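Local structure of phosphoserine phosphatase (Homo sapiens, 6HYY) at residues A57-L62 and A140-T145; I87-S92 and E214-L219; T178-C183 and D187-F192. The protein catalyses the hydrolysis of L-3-phosphoserine to serine and phosphate, and belongs to the magnesium-dependent haloacid dehalogenase-like hydrolases. One frame throughout, in Å; residues are numbered along the deposited sequence.

Contact 1: residues A57-L62 and A140-T145; sequences ALTERL and AGFDET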
loop_
_atom_site.group_PDB
_atom_site.type_symbol
_atom_site.label_atom_id
_atom_site.label_comp_id
_atom_site.label_asym_id
_atom_site.label_seq_id
_atom_site.Cartn_x
_atom_site.Cartn_y
_atom_site.Cartn_z
ATOM N N ALA A 57 6.817 -8.389 13.522
ATOM C CA ALA A 57 7.788 -7.544 12.831
ATOM C C ALA A 57 7.421 -6.069 12.937
ATOM O O ALA A 57 8.305 -5.209 13.024
ATOM C CB ALA A 57 7.903 -7.961 11.364
ATOM N N LEU A 58 6.123 -5.757 12.923
ATOM C CA LEU A 58 5.686 -4.378 13.089
ATOM C C LEU A 58 5.976 -3.877 14.500
ATOM O O LEU A 58 6.485 -2.764 14.683
ATOM C CB LEU A 58 4.191 -4.264 12.770
ATOM C CG LEU A 58 3.643 -2.839 12.703
ATOM C CD1 LEU A 58 4.397 -2.029 11.663
ATOM C CD2 LEU A 58 2.142 -2.840 12.421
ATOM N N THR A 59 5.635 -4.681 15.511
ATOM C CA THR A 59 5.887 -4.290 16.896
ATOM C C THR A 59 7.362 -3.998 17.124
ATOM O O THR A 59 7.722 -2.983 17.733
ATOM C CB THR A 59 5.412 -5.396 17.839
ATOM O OG1 THR A 59 4.017 -5.634 17.629
ATOM C CG2 THR A 59 5.638 -4.992 19.291
ATOM N N GLU A 60 8.237 -4.870 16.612
ATOM C CA GLU A 60 9.670 -4.714 16.853
ATOM C C GLU A 60 10.233 -3.474 16.171
ATOM O O GLU A 60 11.105 -2.801 16.731
ATOM C CB GLU A 60 10.416 -5.961 16.387
ATOM C CG GLU A 60 10.036 -7.214 17.138
ATOM C CD GLU A 60 10.475 -8.465 16.407
ATOM O OE1 GLU A 60 10.380 -9.566 16.990
ATOM O OE2 GLU A 60 10.916 -8.341 15.245
ATOM N N ARG A 61 9.773 -3.164 14.955
ATOM C CA ARG A 61 10.268 -1.966 14.288
ATOM C C ARG A 61 9.799 -0.714 15.013
ATOM O O ARG A 61 10.578 0.221 15.223
ATOM C CB ARG A 61 9.812 -1.941 12.826
ATOM C CG ARG A 61 10.615 -2.842 11.898
ATOM C CD ARG A 61 10.002 -2.905 10.497
ATOM N NE ARG A 61 8.777 -3.701 10.460
ATOM C CZ ARG A 61 8.047 -3.888 9.361
ATOM N NH1 ARG A 61 8.421 -3.332 8.215
ATOM N NH2 ARG A 61 6.942 -4.620 9.401
ATOM N N LEU A 62 8.523 -0.684 15.414
ATOM C CA LEU A 62 8.012 0.472 16.136
ATOM C C LEU A 62 8.662 0.607 17.509
ATOM O O LEU A 62 8.839 1.731 18.000
ATOM C CB LEU A 62 6.491 0.375 16.251
ATOM C CG LEU A 62 5.763 0.695 14.938
ATOM C CD1 LEU A 62 4.291 0.319 15.031
ATOM C CD2 LEU A 62 5.922 2.157 14.571
ATOM N N ALA A 140 2.395 5.162 21.725
ATOM C CA ALA A 140 1.635 4.326 22.644
ATOM C C ALA A 140 1.235 2.978 22.052
ATOM O O ALA A 140 0.446 2.262 22.674
ATOM C CB ALA A 140 0.380 5.068 23.110
ATOM N N GLY A 141 1.738 2.610 20.872
ATOM C CA GLY A 141 1.368 1.328 20.290
ATOM C C GLY A 141 0.640 1.458 18.962
ATOM O O GLY A 141 0.736 2.495 18.304
ATOM N N PHE A 142 -0.102 0.420 18.565
ATOM C CA PHE A 142 -0.876 0.495 17.332
ATOM C C PHE A 142 -2.120 -0.377 17.464
ATOM O O PHE A 142 -2.202 -1.248 18.336
ATOM C CB PHE A 142 -0.026 0.092 16.109
ATOM C CG PHE A 142 0.444 -1.325 16.131
ATOM C CD1 PHE A 142 1.635 -1.669 16.757
ATOM C CD2 PHE A 142 -0.304 -2.330 15.532
ATOM C CE1 PHE A 142 2.062 -2.977 16.787
ATOM C CE2 PHE A 142 0.129 -3.643 15.551
ATOM C CZ PHE A 142 1.306 -3.971 16.183
ATOM N N ASP A 143 -3.105 -0.119 16.604
ATOM C CA ASP A 143 -4.395 -0.809 16.687
ATOM C C ASP A 143 -4.231 -2.234 16.176
ATOM O O ASP A 143 -4.190 -2.474 14.968
ATOM C CB ASP A 143 -5.451 -0.054 15.891
ATOM C CG ASP A 143 -6.821 -0.731 15.929
ATOM O OD1 ASP A 143 -6.988 -1.723 16.662
ATOM O OD2 ASP A 143 -7.733 -0.238 15.232
ATOM N N GLU A 144 -4.180 -3.199 17.096
ATOM C CA GLU A 144 -3.917 -4.579 16.712
ATOM C C GLU A 144 -5.142 -5.279 16.133
ATOM O O GLU A 144 -5.020 -6.416 15.665
ATOM C CB GLU A 144 -3.374 -5.352 17.916
ATOM C CG GLU A 144 -2.323 -4.555 18.687
ATOM C CD GLU A 144 -1.452 -5.408 19.587
ATOM O OE1 GLU A 144 -1.805 -6.584 19.829
ATOM O OE2 GLU A 144 -0.403 -4.898 20.045
ATOM N N THR A 145 -6.304 -4.628 16.130
ATOM C CA THR A 145 -7.487 -5.207 15.508
ATOM C C THR A 145 -7.595 -4.918 14.015
ATOM O O THR A 145 -8.487 -5.471 13.363
ATOM C CB THR A 145 -8.769 -4.718 16.204
ATOM O OG1 THR A 145 -9.040 -3.354 15.848
ATOM C CG2 THR A 145 -8.633 -4.832 17.717
#
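Leu-58, Thr-59 and Leu-62 of helix 54-65 close around the ring of Phe-142 in a mostly apolar helix-on-strand contact at one border of the mixed sheet of the haloacid dehalogenase-like, Rossmann-like fold. Strand 139-142 is an outermost strand of that sheet, paired antiparallel with strand 126-133 as a hairpin, and the axes of the two short segments run nearly antiparallel (151°) with a closest approach of 9.6 Å. The wide, flat ring of Phe-142 bridges that gap. Its CG lies between the backbone N and the carbonyl carbon (chi1 64°), which turns the ring toward the helix. Leu-58 lays CD2 over one face, 4.0 Å from the ring centroid, a CH-pi contact that suits a branched methyl end. One helical turn later, Leu-62 brings CD1 to 3.7 Å from Phe-142 CD1, approaching obliquely. Thr-59 meets the ring at its edge instead, its OG1 lying in the ring plane 3.4 Å from Phe-142 CE1. Because this hydroxyl is hydrogen-bonded to Lys-55 O one turn back, a polar residue can sit against the ring at the exposed margin without an unmet need. Strand 126-133 adds further neighbours, Leu-131 at Leu-62 and Asn-129 at Leu-58, while helix 37-46 packs against helix 54-65 through Arg-61 and Glu-60.

Contact 2: residues I87-S92 and E214-L219; sequences IRELVS and ELLGEL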
loop_
_atom_site.group_PDB
_atom_site.type_symbol
_atom_site.label_atom_id
_atom_site.label_comp_id
_atom_site.label_asym_id
_atom_site.label_seq_id
_atom_site.Cartn_x
_atom_site.Cartn_y
_atom_site.Cartn_z
ATOM N N ILE A 87 1.054 7.523 -11.272
ATOM C CA ILE A 87 -0.071 7.068 -10.440
ATOM C C ILE A 87 -1.175 8.128 -10.355
ATOM O O ILE A 87 -2.369 7.774 -10.345
ATOM C CB ILE A 87 0.398 6.599 -9.048
ATOM C CG1 ILE A 87 -0.751 5.909 -8.288
ATOM C CG2 ILE A 87 0.851 7.716 -8.191
ATOM C CD1 ILE A 87 -1.341 4.662 -8.984
ATOM N N ARG A 88 -0.845 9.425 -10.353
ATOM C CA ARG A 88 -1.908 10.437 -10.331
ATOM C C ARG A 88 -2.803 10.319 -11.560
ATOM O O ARG A 88 -4.041 10.346 -11.458
ATOM C CB ARG A 88 -1.316 11.847 -10.280
ATOM C CG ARG A 88 -0.666 12.253 -8.983
ATOM C CD ARG A 88 -0.081 13.683 -9.161
ATOM N NE ARG A 88 0.788 14.078 -8.057
ATOM C CZ ARG A 88 2.075 13.721 -7.930
ATOM N NH1 ARG A 88 2.698 12.971 -8.848
ATOM N NH2 ARG A 88 2.756 14.128 -6.868
ATOM N N GLU A 89 -2.194 10.203 -12.744
ATOM C CA GLU A 89 -2.961 10.096 -13.979
ATOM C C GLU A 89 -3.785 8.813 -13.999
ATOM O O GLU A 89 -4.947 8.824 -14.414
ATOM C CB GLU A 89 -2.027 10.163 -15.192
ATOM C CG GLU A 89 -2.793 10.276 -16.493
ATOM C CD GLU A 89 -1.895 10.411 -17.706
ATOM O OE1 GLU A 89 -0.659 10.485 -17.537
ATOM O OE2 GLU A 89 -2.436 10.438 -18.827
ATOM N N LEU A 90 -3.195 7.701 -13.551
ATOM C CA LEU A 90 -3.901 6.419 -13.546
ATOM C C LEU A 90 -5.111 6.454 -12.620
ATOM O O LEU A 90 -6.207 6.032 -13.013
ATOM C CB LEU A 90 -2.952 5.289 -13.148
ATOM C CG LEU A 90 -3.596 3.898 -13.088
ATOM C CD1 LEU A 90 -4.151 3.499 -14.448
ATOM C CD2 LEU A 90 -2.575 2.882 -12.627
ATOM N N VAL A 91 -4.933 6.931 -11.382
ATOM C CA VAL A 91 -6.090 7.008 -10.480
ATOM C C VAL A 91 -7.141 7.942 -11.057
ATOM O O VAL A 91 -8.345 7.667 -10.978
ATOM C CB VAL A 91 -5.674 7.438 -9.062
ATOM C CG1 VAL A 91 -6.917 7.698 -8.208
ATOM C CG2 VAL A 91 -4.820 6.363 -8.389
ATOM N N SER A 92 -6.711 9.048 -11.665
ATOM C CA SER A 92 -7.654 9.974 -12.285
ATOM C C SER A 92 -8.482 9.283 -13.360
ATOM O O SER A 92 -9.710 9.445 -13.404
ATOM C CB SER A 92 -6.892 11.162 -12.874
ATOM O OG SER A 92 -6.360 11.965 -11.843
ATOM N N GLU A 214 1.640 1.816 -18.877
ATOM C CA GLU A 214 1.184 0.652 -19.632
ATOM C C GLU A 214 -0.311 0.426 -19.475
ATOM O O GLU A 214 -0.966 -0.052 -20.408
ATOM C CB GLU A 214 1.959 -0.593 -19.210
ATOM C CG GLU A 214 3.453 -0.460 -19.403
ATOM C CD GLU A 214 4.202 -1.640 -18.835
ATOM O OE1 GLU A 214 3.803 -2.782 -19.137
ATOM O OE2 GLU A 214 5.174 -1.428 -18.077
ATOM N N LEU A 215 -0.867 0.753 -18.311
ATOM C CA LEU A 215 -2.316 0.725 -18.162
ATOM C C LEU A 215 -2.971 1.955 -18.771
ATOM O O LEU A 215 -4.159 1.906 -19.112
ATOM C CB LEU A 215 -2.681 0.602 -16.682
ATOM C CG LEU A 215 -2.010 -0.597 -16.024
ATOM C CD1 LEU A 215 -2.239 -0.602 -14.524
ATOM C CD2 LEU A 215 -2.529 -1.881 -16.657
ATOM N N LEU A 216 -2.214 3.049 -18.902
ATOM C CA LEU A 216 -2.586 4.245 -19.649
ATOM C C LEU A 216 -2.336 4.099 -21.143
ATOM O O LEU A 216 -2.222 5.109 -21.842
ATOM C CB LEU A 216 -1.821 5.465 -19.123
ATOM C CG LEU A 216 -1.928 5.843 -17.642
ATOM C CD1 LEU A 216 -0.795 6.778 -17.237
ATOM C CD2 LEU A 216 -3.272 6.477 -17.360
ATOM N N GLY A 217 -2.196 2.869 -21.629
ATOM C CA GLY A 217 -2.140 2.624 -23.056
ATOM C C GLY A 217 -3.520 2.259 -23.554
ATOM O O GLY A 217 -3.818 1.086 -23.787
ATOM N N GLU A 218 -4.384 3.257 -23.705
ATOM C CA GLU A 218 -5.769 2.997 -24.071
ATOM C C GLU A 218 -6.206 3.886 -25.223
ATOM O O GLU A 218 -6.531 3.405 -26.314
ATOM C CB GLU A 218 -6.689 3.222 -22.870
ATOM C CG GLU A 218 -6.366 4.472 -22.031
ATOM C CD GLU A 218 -7.583 5.010 -21.288
ATOM O OE1 GLU A 218 -8.684 4.444 -21.468
ATOM O OE2 GLU A 218 -7.434 5.978 -20.509
ATOM N N LEU A 219 -6.231 5.188 -24.960
ATOM C CA LEU A 219 -6.728 6.218 -25.859
ATOM C C LEU A 219 -6.027 7.516 -25.471
ATOM O O LEU A 219 -6.200 8.551 -26.124
ATOM C CB LEU A 219 -8.257 6.350 -25.761
ATOM C CG LEU A 219 -9.213 5.225 -26.205
ATOM C CD1 LEU A 219 -9.459 4.172 -25.121
ATOM C CD2 LEU A 219 -10.540 5.806 -26.667
#
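Leu-90 and Glu-89 of helix 87-96 pack against Leu-215 and Leu-216 in the C-terminal tail, the chain that follows strand 207-209 at the border of the Rossmann-like sheet. The two leucines of the tail are adjacent; both meet Leu-90, and Leu-216 also meets Glu-89. Leu-215 sets its CB 3.9 Å from Leu-90 CD1, and its own CD1 lies 4.0 Å from Leu-90 CD2, so both methyls of Leu-90 are engaged as the two side chains cross. Leu-216 reaches across to the helix itself, where CD2 comes within 3.9 Å of Leu-90 CA. With CG anti to the backbone N (chi1 -171°) and the chain extended beyond it, Glu-89 crosses this leucine at a slant. Its methylene CG stands 3.9 Å from Leu-216 CD2, while Leu-216 CD1 lies against the carboxylate end. That carboxylate belongs to a partly exposed residue, and OE1 is 3.7 Å from Leu-216 CD1, a van der Waals contact. Phe-7 of helix 2-8 touches both Leu-90 and Leu-215, and Phe-15 of strand 12-16 backs Leu-90. Gly-217 to Leu-219 are poorly ordered, so the contact probably helps hold the part of the tail just before them. With apolar branches inside and a charged tip at the border, it rests on burial and shape rather than directed bonds.

Contact 3: residues T178-C183 and D187-F192; sequences TDMEAC and DAFIGF. With PO4 (phosphate ion), chain C.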
loop_
_atom_site.group_PDB
_atom_site.type_symbol
_atom_site.label_atom_id
_atom_site.label_comp_id
_atom_site.label_asym_id
_atom_site.label_seq_id
_atom_site.Cartn_x
_atom_site.Cartn_y
_atom_site.Cartn_z
ATOM N N THR A 178 3.250 -10.406 -0.850
ATOM C CA THR A 178 2.009 -10.276 -0.086
ATOM C C THR A 178 0.881 -9.708 -0.938
ATOM O O THR A 178 -0.288 -10.011 -0.690
ATOM C CB THR A 178 2.211 -9.423 1.165
ATOM O OG1 THR A 178 2.508 -8.063 0.805
ATOM C CG2 THR A 178 3.327 -10.000 2.022
ATOM N N ASP A 179 1.204 -8.903 -1.949
ATOM C CA ASP A 179 0.184 -8.437 -2.886
ATOM C C ASP A 179 -0.275 -9.563 -3.804
ATOM O O ASP A 179 -1.481 -9.756 -4.026
ATOM C CB ASP A 179 0.747 -7.260 -3.692
ATOM C CG ASP A 179 1.290 -6.192 -2.802
ATOM O OD1 ASP A 179 0.509 -5.655 -2.006
ATOM O OD2 ASP A 179 2.506 -5.890 -2.869
ATOM N N MET A 180 0.680 -10.317 -4.352
ATOM C CA MET A 180 0.341 -11.455 -5.195
ATOM C C MET A 180 -0.532 -12.451 -4.444
ATOM O O MET A 180 -1.464 -13.025 -5.019
ATOM C CB MET A 180 1.620 -12.131 -5.693
ATOM C CG MET A 180 1.410 -13.069 -6.854
ATOM S SD MET A 180 3.030 -13.494 -7.559
ATOM C CE MET A 180 3.865 -14.067 -6.094
ATOM N N GLU A 181 -0.262 -12.650 -3.157
ATOM C CA GLU A 181 -1.008 -13.608 -2.347
ATOM C C GLU A 181 -2.382 -13.100 -1.925
ATOM O O GLU A 181 -3.128 -13.851 -1.293
ATOM C CB GLU A 181 -0.179 -13.996 -1.122
ATOM C CG GLU A 181 1.047 -14.826 -1.493
ATOM C CD GLU A 181 2.010 -15.040 -0.338
ATOM O OE1 GLU A 181 1.699 -14.614 0.796
ATOM O OE2 GLU A 181 3.096 -15.617 -0.583
ATOM N N ALA A 182 -2.744 -11.866 -2.268
ATOM C CA ALA A 182 -4.085 -11.348 -2.034
ATOM C C ALA A 182 -5.037 -11.684 -3.171
ATOM O O ALA A 182 -6.206 -11.275 -3.123
ATOM C CB ALA A 182 -4.043 -9.830 -1.829
ATOM N N CYS A 183 -4.554 -12.388 -4.193
ATOM C CA CYS A 183 -5.386 -12.931 -5.267
ATOM C C CYS A 183 -5.247 -14.447 -5.236
ATOM O O CYS A 183 -4.213 -14.983 -5.677
ATOM C CB CYS A 183 -4.949 -12.379 -6.621
ATOM S SG CYS A 183 -5.784 -13.076 -8.043
ATOM N N ASP A 187 -9.817 -10.803 -7.685
ATOM C CA ASP A 187 -10.114 -11.552 -8.899
ATOM C C ASP A 187 -8.944 -11.576 -9.875
ATOM O O ASP A 187 -8.863 -12.484 -10.712
ATOM C CB ASP A 187 -11.370 -10.978 -9.548
ATOM C CG ASP A 187 -12.557 -11.058 -8.626
ATOM O OD1 ASP A 187 -12.949 -12.198 -8.254
ATOM O OD2 ASP A 187 -13.072 -10.005 -8.219
ATOM N N ALA A 188 -8.015 -10.626 -9.765
ATOM C CA ALA A 188 -6.815 -10.630 -10.582
ATOM C C ALA A 188 -5.745 -9.856 -9.832
ATOM O O ALA A 188 -6.035 -9.097 -8.905
ATOM C CB ALA A 188 -7.052 -10.008 -11.962
ATOM N N PHE A 189 -4.501 -10.082 -10.238
ATOM C CA PHE A 189 -3.356 -9.392 -9.670
ATOM C C PHE A 189 -2.485 -8.856 -10.796
ATOM O O PHE A 189 -2.207 -9.562 -11.777
ATOM C CB PHE A 189 -2.550 -10.329 -8.756
ATOM C CG PHE A 189 -1.199 -9.777 -8.366
ATOM C CD1 PHE A 189 -1.087 -8.724 -7.459
ATOM C CD2 PHE A 189 -0.046 -10.305 -8.921
ATOM C CE1 PHE A 189 0.165 -8.202 -7.118
ATOM C CE2 PHE A 189 1.210 -9.793 -8.577
ATOM C CZ PHE A 189 1.304 -8.766 -7.662
ATOM N N ILE A 190 -2.045 -7.605 -10.659
ATOM C CA ILE A 190 -1.040 -7.032 -11.543
ATOM C C ILE A 190 0.169 -6.656 -10.697
ATOM O O ILE A 190 0.072 -5.801 -9.810
ATOM C CB ILE A 190 -1.565 -5.808 -12.304
ATOM C CG1 ILE A 190 -2.840 -6.170 -13.076
ATOM C CG2 ILE A 190 -0.474 -5.310 -13.242
ATOM C CD1 ILE A 190 -3.531 -4.971 -13.728
ATOM N N GLY A 191 1.314 -7.279 -10.985
ATOM C CA GLY A 191 2.541 -6.914 -10.298
ATOM C C GLY A 191 3.138 -5.639 -10.855
ATOM O O GLY A 191 2.957 -5.301 -12.025
ATOM N N PHE A 192 3.825 -4.904 -9.984
ATOM C CA PHE A 192 4.373 -3.598 -10.349
ATOM C C PHE A 192 5.849 -3.503 -9.993
ATOM O O PHE A 192 6.213 -3.606 -8.818
ATOM C CB PHE A 192 3.601 -2.471 -9.658
ATOM C CG PHE A 192 4.113 -1.116 -10.032
ATOM C CD1 PHE A 192 3.853 -0.592 -11.296
ATOM C CD2 PHE A 192 4.864 -0.380 -9.144
ATOM C CE1 PHE A 192 4.333 0.630 -11.668
ATOM C CE2 PHE A 192 5.369 0.873 -9.520
ATOM C CZ PHE A 192 5.095 1.370 -10.775
HETATM P P PO4 C . 6.088 -7.729 0.667
HETATM O O1 PO4 C . 5.923 -6.261 0.962
HETATM O O2 PO4 C . 4.988 -8.193 -0.245
HETATM O O3 PO4 C . 7.436 -7.965 0.026
HETATM O O4 PO4 C . 6.060 -8.514 1.959
#
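Phe-189 turns a ring face to Met-180 at the return of a beta-alpha-beta unit, where helix 177-180 gives way to a type I turn and the chain re-enters the sheet as strand 188-192. With CG anti to the backbone N (chi1 168°), the phenylalanine lifts its ring off the strand and presents that face to the end of the helix. Met-180 CA sits over its centre, 3.6 Å from the ring centroid, a CH-pi contact in which backbone and aromatic ring meet directly. The opposite face receives Gly-191 N, toward the rim; a glycine fits there because a CB would crowd the ring. Met-180 adds its flexible side chain, with CG 3.7 Å from Phe-189 CE2. An extended course through the first two torsions (chi1 -164°, chi2 167°) puts SD 5.2 Å from the ring centroid, an oblique Met-aromatic contact, and the bend at chi3 turns only CE. Beyond the turn, Cys-183 directs its small thiol at the strand, SG lying 3.7 Å from Ala-188 CA. Within the side chain of Asp-179, CB does the touching, 3.6 Å from Phe-189 CE1. The carboxylate leads away to a salt bridge from OD1 to Lys-154 and a hydrogen bond from Gly-176 N to OD2; the nearest atom of this side chain is about 4 Å from the magnesium ion. Thr-178 holds the phosphate twice through O2, from its backbone N at 2.9 Å and from OG1 at 2.7 Å. Lys-154, a serine-pocket residue, also bonds that hydroxyl, and Gly-49 N is also hydrogen-bonded to the phosphate. The chemistry is thus divided: Phe-189 packs against the helix end, while the polar groups on the active-site side of the helix serve a site holding serine, phosphate and magnesium, consistent with bound reaction products.

In the fold
All three contacts depend on apolar packing, but contacts 1 and 3 reach the central sheet, each centred on a phenylalanine, while contact 2 joins a helix to the tail beyond it. Contacts 1 and 2 lie on opposite sides of the chain's centre, about 35 Å apart between centres, each largely buried with one more polar residue at its margin. Contact 1 joins a helix to one outermost strand, whereas contact 2 packs the tail that follows the other. Contact 3, closer to the middle of the chain and only partly buried, differs in having an active-site ligand on its helical segment. Contacts 2 and 3 share helix 2-8 as a neighbour, their nearest atoms about 4 Å apart.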